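Side-chain contact in poly-beta-1,6-N-acetyl-D-glucosamine N-deacetylase (Aggregatibacter actinomycetemcomitans, PDB 4U10), which probably removes N-acetyl groups from poly-beta-1,6-N-acetyl-D-glucosamine and carries bound zinc ions: residues 83-88 against 137-142. Sequence-based numbering, arbitrary orientation.
Sequences VIYPIL and GLVEIA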
ATOM      1  N   VAL A  83      -3.669   3.855 -15.552  1.00 16.31           N
ATOM      2  CA  VAL A  83      -3.151   2.673 -16.170  1.00 16.25           C
ATOM      3  C   VAL A  83      -3.794   1.483 -15.491  1.00 17.18           C
ATOM      4  O   VAL A  83      -4.421   0.683 -16.154  1.00 20.33           O
ATOM      5  CB  VAL A  83      -1.622   2.593 -16.050  1.00 16.54           C
ATOM      6  CG1 VAL A  83      -1.093   1.243 -16.564  1.00 18.88           C
ATOM      7  CG2 VAL A  83      -0.957   3.763 -16.779  1.00 17.10           C
ATOM      8  N   ILE A  84      -3.750   1.423 -14.171  1.00 15.94           N
ATOM      9  CA  ILE A  84      -4.176   0.223 -13.467  1.00 15.29           C
ATOM     10  C   ILE A  84      -5.694   0.051 -13.470  1.00 15.24           C
ATOM     11  O   ILE A  84      -6.209  -1.025 -13.756  1.00 15.90           O
ATOM     12  CB  ILE A  84      -3.615   0.238 -12.042  1.00 15.87           C
ATOM     13  CG1 ILE A  84      -2.094   0.116 -12.103  1.00 15.79           C
ATOM     14  CG2 ILE A  84      -4.169  -0.924 -11.234  1.00 15.85           C
ATOM     15  CD1 ILE A  84      -1.392   0.764 -10.951  1.00 17.53           C
ATOM     16  N   TYR A  85      -6.410   1.100 -13.126  1.00 15.94           N
ATOM     17  CA  TYR A  85      -7.820   1.017 -12.841  1.00 16.28           C
ATOM     18  C   TYR A  85      -8.617   0.514 -14.040  1.00 18.50           C
ATOM     19  O   TYR A  85      -9.382  -0.421 -13.898  1.00 21.10           O
ATOM     20  CB  TYR A  85      -8.279   2.379 -12.258  1.00 17.01           C
ATOM     21  CG  TYR A  85      -9.748   2.542 -12.025  1.00 17.63           C
ATOM     22  CD1 TYR A  85     -10.429   1.668 -11.224  1.00 17.95           C
ATOM     23  CD2 TYR A  85     -10.462   3.625 -12.595  1.00 18.87           C
ATOM     24  CE1 TYR A  85     -11.806   1.824 -11.014  1.00 18.06           C
ATOM     25  CE2 TYR A  85     -11.821   3.794 -12.383  1.00 18.68           C
ATOM     26  CZ  TYR A  85     -12.477   2.904 -11.596  1.00 18.53           C
ATOM     27  OH  TYR A  85     -13.802   3.053 -11.388  1.00 17.55           O
ATOM     28  N   PRO A  86      -8.365   1.044 -15.251  1.00 17.75           N
ATOM     29  CA  PRO A  86      -9.063   0.508 -16.421  1.00 19.43           C
ATOM     30  C   PRO A  86      -8.889  -1.039 -16.578  1.00 18.85           C
ATOM     31  O   PRO A  86      -9.846  -1.728 -16.931  1.00 18.02           O
ATOM     32  CB  PRO A  86      -8.440   1.253 -17.603  1.00 19.74           C
ATOM     33  CG  PRO A  86      -7.722   2.435 -17.030  1.00 21.21           C
ATOM     34  CD  PRO A  86      -7.437   2.127 -15.581  1.00 19.82           C
ATOM     35  N   ILE A  87      -7.694  -1.534 -16.263  1.00 16.19           N
ATOM     36  CA  ILE A  87      -7.372  -2.938 -16.304  1.00 17.49           C
ATOM     37  C   ILE A  87      -8.134  -3.680 -15.230  1.00 17.32           C
ATOM     38  O   ILE A  87      -8.707  -4.722 -15.508  1.00 17.00           O
ATOM     39  CB  ILE A  87      -5.859  -3.180 -16.181  1.00 17.91           C
ATOM     40  CG1 ILE A  87      -5.132  -2.615 -17.414  1.00 19.37           C
ATOM     41  CG2 ILE A  87      -5.545  -4.692 -16.106  1.00 18.92           C
ATOM     42  CD1 ILE A  87      -3.620  -2.504 -17.237  1.00 18.51           C
ATOM     43  N   LEU A  88      -8.218  -3.117 -14.021  1.00 17.69           N
ATOM     44  CA  LEU A  88      -8.993  -3.806 -12.951  1.00 16.94           C
ATOM     45  C   LEU A  88     -10.438  -3.969 -13.370  1.00 16.68           C
ATOM     46  O   LEU A  88     -11.033  -5.047 -13.149  1.00 15.73           O
ATOM     47  CB  LEU A  88      -8.920  -3.067 -11.624  1.00 17.55           C
ATOM     48  CG  LEU A  88      -7.571  -2.897 -10.922  1.00 17.00           C
ATOM     49  CD1 LEU A  88      -7.647  -1.940  -9.741  1.00 16.30           C
ATOM     50  CD2 LEU A  88      -7.057  -4.284 -10.551  1.00 17.93           C
ATOM     51  N   GLY A 137     -16.833   0.176  -6.375  1.00 19.29           N
ATOM     52  CA  GLY A 137     -16.786  -1.015  -5.581  1.00 19.11           C
ATOM     53  C   GLY A 137     -15.578  -1.922  -5.810  1.00 19.49           C
ATOM     54  O   GLY A 137     -15.462  -2.904  -5.151  1.00 21.67           O
ATOM     55  N   LEU A 138     -14.653  -1.573  -6.683  1.00 18.58           N
ATOM     56  CA  LEU A 138     -13.467  -2.406  -6.913  1.00 19.04           C
ATOM     57  C   LEU A 138     -12.254  -2.093  -6.017  1.00 17.09           C
ATOM     58  O   LEU A 138     -11.403  -2.942  -5.772  1.00 19.24           O
ATOM     59  CB  LEU A 138     -13.044  -2.327  -8.384  1.00 19.03           C
ATOM     60  CG  LEU A 138     -13.987  -3.027  -9.366  1.00 20.49           C
ATOM     61  CD1 LEU A 138     -13.438  -2.813 -10.749  1.00 22.32           C
ATOM     62  CD2 LEU A 138     -14.124  -4.489  -9.041  1.00 19.56           C
ATOM     63  N   VAL A 139     -12.170  -0.894  -5.527  1.00 17.03           N
ATOM     64  CA  VAL A 139     -10.965  -0.419  -4.870  1.00 15.94           C
ATOM     65  C   VAL A 139     -11.271   0.016  -3.431  1.00 15.99           C
ATOM     66  O   VAL A 139     -12.064   0.940  -3.200  1.00 18.77           O
ATOM     67  CB  VAL A 139     -10.350   0.748  -5.643  1.00 15.50           C
ATOM     68  CG1 VAL A 139      -9.010   1.205  -4.992  1.00 15.57           C
ATOM     69  CG2 VAL A 139     -10.210   0.418  -7.142  1.00 16.27           C
ATOM     70  N   GLU A 140     -10.622  -0.654  -2.487  1.00 15.54           N
ATOM     71  CA  GLU A 140     -10.637  -0.332  -1.075  1.00 16.19           C
ATOM     72  C   GLU A 140      -9.479   0.665  -0.808  1.00 15.66           C
ATOM     73  O   GLU A 140      -8.340   0.412  -1.246  1.00 13.73           O
ATOM     74  CB  GLU A 140     -10.367  -1.621  -0.303  1.00 19.41           C
ATOM     75  CG  GLU A 140     -10.035  -1.487   1.192  1.00 19.87           C
ATOM     76  CD  GLU A 140     -11.231  -1.737   2.069  1.00 20.40           C
ATOM     77  OE1 GLU A 140     -12.144  -2.414   1.612  1.00 19.48           O
ATOM     78  OE2 GLU A 140     -11.256  -1.267   3.189  1.00 19.39           O
ATOM     79  N   ILE A 141      -9.792   1.800  -0.168  1.00 14.82           N
ATOM     80  CA  ILE A 141      -8.771   2.783   0.272  1.00 15.09           C
ATOM     81  C   ILE A 141      -8.144   2.485   1.646  1.00 14.09           C
ATOM     82  O   ILE A 141      -8.792   2.505   2.648  1.00 13.30           O
ATOM     83  CB  ILE A 141      -9.294   4.217   0.229  1.00 15.84           C
ATOM     84  CG1 ILE A 141     -10.049   4.452  -1.055  1.00 17.40           C
ATOM     85  CG2 ILE A 141      -8.115   5.192   0.276  1.00 16.19           C
ATOM     86  CD1 ILE A 141      -9.267   4.088  -2.335  1.00 17.48           C
ATOM     87  N   ALA A 142      -6.858   2.168   1.648  1.00 14.10           N
ATOM     88  CA  ALA A 142      -6.101   1.976   2.866  1.00 13.41           C
ATOM     89  C   ALA A 142      -5.186   3.142   3.117  1.00 13.81           C
ATOM     90  O   ALA A 142      -4.847   3.901   2.211  1.00 13.16           O
ATOM     91  CB  ALA A 142      -5.290   0.735   2.753  1.00 14.22           C
TER
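Tyr85 and Leu88 of helix 79-91 make a small, buried apolar contact with Leu138, just before strand 139-141, and Val139, its first residue. The two segments share no hydrogen bond and bury 159 Å² in all. One methyl of Val139 serves both helix residues. Its CG2 is 4.3 Å from CD1 of Tyr85, approaching the ring at a slant. The same CG2 lies 4.3 Å from CD1 of Leu88. With CG turned away from the backbone N (chi1 174°), the Tyr85 ring extends toward the valine. Leu138 instead meets helix backbone: its CD1 is 4.1 Å from the carbonyl O of Leu88. Within the polysaccharide deacetylase domain, the helix is part of a beta-alpha-beta crossover. It follows strand 68-75 and leads into strand 95-99, which pairs in parallel with strand 139-141. The helix therefore reaches past strand 95-99, one of the two it connects, to the neighbouring strand 139-141. Backbone hydrogen bonds join Leu138 and Glu140 to Ala95 of strand 95-99. Met133 of helix 127-135 touches both Tyr85 and Val139, while Phe38 of helix 31-42 packs on Leu88. The side chain of Val139 is about 11 Å from that of the zinc ligand Asp74.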